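Local coordinates for protein short chain dehydrogenase/reductase (Acinetobacter baumannii, PDB 4IUY) that probably catalyses NAD(P)(H)-dependent oxidation or reduction of a small substrate, as a tetrameric Rossmann-fold enzyme of the short-chain dehydrogenase/reductase family, at residues D[163-171]-D[262-270]. Sequence-based numbering, arbitrary orientation.
Sequences ITSILSQST and EIKVDGGHS
Thr164 and Glu262 are joined by a short hydrogen bond: OG1 of Thr164 donates to OE2 of Glu262 over 2.6 Å, meeting the oxygen on its anti side, 27° out of the carboxylate plane. OG of Ser168 lies 2.7 Å from the same Glu262 OE2, though its one proton may go instead to the carbonyl of Ser165. Glutamate suits this place by its length: with CG anti to the backbone N (chi1 177°), the extended chain carries the carboxylate from the strand to the loop. Its OE1 is salt-bridged to Arg186 of helix 176-196, which would favour the ionised acid, and may also accept from a water. In the Rossmann fold, 163-171 begins on the last residue of strand 159-163 and runs on as a loop, while 262-265 is the last strand of the parallel sheet, with strand 202-208 between them. The loop lies beside Tyr178 and Lys182, the family's Tyr-x-x-x-Lys motif, and Ser165 is probably its active-site serine. A second water joins OE1 of Gln169 to NZ of Lys264, which donates to OG of Ser270. OD2 of Asp266 accepts from both N and OG of Ser270, while OD1, reached from above the carboxylate plane by Gly268 N, closes an Asx turn. Gly267 and Gly268 suit this type I' turn, their phi angles being positive; at Gly268 a side chain would also press on the carbonyl O of Gly267. Ile166 supplies the apolar surface: CG2 lies 3.8 Å from CB of Asp266, beside its carboxylate, and CD1 comes obliquely to the imidazole, 3.8 Å from ND1 of His269.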
loop_
_atom_site.group_PDB
_atom_site.type_symbol
_atom_site.label_atom_id
_atom_site.label_comp_id
_atom_site.label_asym_id
_atom_site.label_seq_id
_atom_site.Cartn_x
_atom_site.Cartn_y
_atom_site.Cartn_z
ATOM N N ILE D 163 16.179 -9.868 1.146
ATOM C CA ILE D 163 15.693 -10.085 -0.193
ATOM C C ILE D 163 14.285 -10.641 -0.097
ATOM O O ILE D 163 14.068 -11.769 0.371
ATOM C CB ILE D 163 16.575 -11.018 -1.009
ATOM C CG1 ILE D 163 18.033 -10.579 -0.924
ATOM C CG2 ILE D 163 16.083 -11.030 -2.448
ATOM C CD1 ILE D 163 18.253 -9.156 -1.317
ATOM N N THR D 164 13.311 -9.832 -0.499
ATOM C CA THR D 164 11.945 -10.332 -0.520
ATOM C C THR D 164 11.599 -10.820 -1.931
ATOM O O THR D 164 12.176 -11.789 -2.402
ATOM C CB THR D 164 10.938 -9.284 0.047
ATOM O OG1 THR D 164 10.924 -8.081 -0.740
ATOM C CG2 THR D 164 11.320 -8.965 1.499
ATOM N N SER D 165 10.678 -10.126 -2.591
ATOM C CA SER D 165 10.095 -10.526 -3.869
ATOM C C SER D 165 8.941 -9.567 -4.135
ATOM O O SER D 165 8.307 -9.070 -3.197
ATOM C CB SER D 165 9.518 -11.941 -3.770
ATOM O OG SER D 165 8.748 -12.279 -4.919
ATOM N N ILE D 166 8.633 -9.318 -5.396
ATOM C CA ILE D 166 7.449 -8.521 -5.698
ATOM C C ILE D 166 6.201 -9.261 -5.259
ATOM O O ILE D 166 5.138 -8.679 -5.117
ATOM C CB ILE D 166 7.355 -8.112 -7.169
ATOM C CG1 ILE D 166 7.329 -9.330 -8.083
ATOM C CG2 ILE D 166 8.494 -7.175 -7.542
ATOM C CD1 ILE D 166 7.030 -8.941 -9.571
ATOM N N LEU D 167 6.349 -10.559 -5.024
ATOM C CA LEU D 167 5.262 -11.370 -4.488
ATOM C C LEU D 167 4.943 -11.066 -3.028
ATOM O O LEU D 167 4.040 -11.644 -2.450
ATOM C CB LEU D 167 5.563 -12.853 -4.665
ATOM C CG LEU D 167 5.499 -13.248 -6.148
ATOM C CD1 LEU D 167 5.746 -14.713 -6.304
ATOM C CD2 LEU D 167 4.141 -12.851 -6.789
ATOM N N SER D 168 5.695 -10.165 -2.424
ATOM C CA SER D 168 5.367 -9.727 -1.085
ATOM C C SER D 168 4.113 -8.831 -1.158
ATOM O O SER D 168 3.418 -8.677 -0.171
ATOM C CB SER D 168 6.551 -8.996 -0.457
ATOM O OG SER D 168 6.782 -7.758 -1.102
ATOM N N GLN D 169 3.815 -8.274 -2.341
ATOM C CA GLN D 169 2.602 -7.462 -2.514
ATOM C C GLN D 169 1.744 -7.887 -3.702
ATOM O O GLN D 169 0.561 -7.657 -3.708
ATOM C CB GLN D 169 2.936 -5.972 -2.662
ATOM C CG GLN D 169 3.707 -5.351 -1.500
ATOM C CD GLN D 169 3.889 -3.848 -1.666
ATOM O OE1 GLN D 169 4.633 -3.385 -2.537
ATOM N NE2 GLN D 169 3.200 -3.082 -0.840
ATOM N N SER D 170 2.357 -8.469 -4.720
ATOM C CA SER D 170 1.612 -8.993 -5.853
ATOM C C SER D 170 1.279 -10.476 -5.615
ATOM O O SER D 170 1.840 -11.132 -4.728
ATOM C CB SER D 170 2.446 -8.866 -7.125
ATOM O OG SER D 170 2.876 -7.533 -7.293
ATOM N N THR D 171 0.375 -11.010 -6.420
ATOM C CA THR D 171 0.011 -12.410 -6.311
ATOM C C THR D 171 0.405 -13.171 -7.548
ATOM O O THR D 171 0.595 -12.599 -8.642
ATOM C CB THR D 171 -1.507 -12.634 -6.176
ATOM O OG1 THR D 171 -2.114 -12.304 -7.430
ATOM C CG2 THR D 171 -2.143 -11.785 -5.066
ATOM N N GLU D 262 11.133 -1.039 0.932
ATOM C CA GLU D 262 11.342 -2.131 0.005
ATOM C C GLU D 262 11.464 -1.531 -1.390
ATOM O O GLU D 262 10.549 -0.865 -1.881
ATOM C CB GLU D 262 10.182 -3.129 0.073
ATOM C CG GLU D 262 10.282 -4.273 -0.926
ATOM C CD GLU D 262 8.994 -5.090 -1.011
ATOM O OE1 GLU D 262 7.960 -4.566 -1.514
ATOM O OE2 GLU D 262 9.028 -6.267 -0.611
ATOM N N ILE D 263 12.621 -1.740 -1.999
ATOM C CA ILE D 263 12.904 -1.312 -3.367
ATOM C C ILE D 263 12.576 -2.453 -4.340
ATOM O O ILE D 263 13.232 -3.515 -4.331
ATOM C CB ILE D 263 14.391 -0.935 -3.515
ATOM C CG1 ILE D 263 14.744 0.232 -2.582
ATOM C CG2 ILE D 263 14.736 -0.619 -4.978
ATOM C CD1 ILE D 263 16.232 0.690 -2.684
ATOM N N LYS D 264 11.564 -2.238 -5.170
ATOM C CA LYS D 264 11.178 -3.223 -6.180
ATOM C C LYS D 264 12.075 -3.089 -7.383
ATOM O O LYS D 264 12.354 -1.981 -7.823
ATOM C CB LYS D 264 9.714 -3.076 -6.584
ATOM C CG LYS D 264 8.737 -3.335 -5.432
ATOM C CD LYS D 264 7.296 -3.164 -5.898
ATOM C CE LYS D 264 7.009 -1.722 -6.244
ATOM N NZ LYS D 264 5.649 -1.593 -6.834
ATOM N N VAL D 265 12.578 -4.216 -7.872
ATOM C CA VAL D 265 13.406 -4.222 -9.075
ATOM C C VAL D 265 12.752 -5.224 -10.014
ATOM O O VAL D 265 12.958 -6.449 -9.904
ATOM C CB VAL D 265 14.891 -4.605 -8.736
ATOM C CG1 VAL D 265 15.754 -4.544 -9.942
ATOM C CG2 VAL D 265 15.473 -3.675 -7.642
ATOM N N ASP D 266 11.930 -4.713 -10.924
ATOM C CA ASP D 266 11.061 -5.595 -11.683
ATOM C C ASP D 266 10.701 -5.075 -13.085
ATOM O O ASP D 266 9.826 -5.642 -13.736
ATOM C CB ASP D 266 9.778 -5.879 -10.870
ATOM C CG ASP D 266 8.868 -4.638 -10.717
ATOM O OD1 ASP D 266 9.288 -3.499 -11.051
ATOM O OD2 ASP D 266 7.716 -4.806 -10.249
ATOM N N GLY D 267 11.356 -4.007 -13.553
ATOM C CA GLY D 267 11.032 -3.460 -14.871
ATOM C C GLY D 267 9.553 -3.089 -15.007
ATOM O O GLY D 267 8.993 -3.107 -16.109
ATOM N N GLY D 268 8.929 -2.743 -13.877
ATOM C CA GLY D 268 7.556 -2.281 -13.852
ATOM C C GLY D 268 6.508 -3.370 -13.764
ATOM O O GLY D 268 5.306 -3.073 -13.808
ATOM N N HIS D 269 6.955 -4.615 -13.581
ATOM C CA HIS D 269 6.048 -5.759 -13.549
ATOM C C HIS D 269 4.863 -5.573 -12.562
ATOM O O HIS D 269 3.693 -5.808 -12.915
ATOM C CB HIS D 269 6.812 -7.039 -13.209
ATOM C CG HIS D 269 6.057 -8.287 -13.537
ATOM N ND1 HIS D 269 6.555 -9.549 -13.294
ATOM C CD2 HIS D 269 4.852 -8.466 -14.131
ATOM C CE1 HIS D 269 5.670 -10.450 -13.683
ATOM N NE2 HIS D 269 4.637 -9.820 -14.209
ATOM N N SER D 270 5.165 -5.132 -11.347
ATOM C CA SER D 270 4.139 -4.990 -10.319
ATOM C C SER D 270 3.162 -3.828 -10.594
ATOM O O SER D 270 2.109 -3.743 -9.975
ATOM C CB SER D 270 4.787 -4.789 -8.949
ATOM O OG SER D 270 5.525 -3.581 -8.971
HETATM O O HOH W 1 6.715 -6.114 -3.527
HETATM O O HOH W 2 3.672 -3.486 -5.494
HETATM O O HOH W 3 0.770 -6.006 -7.874
#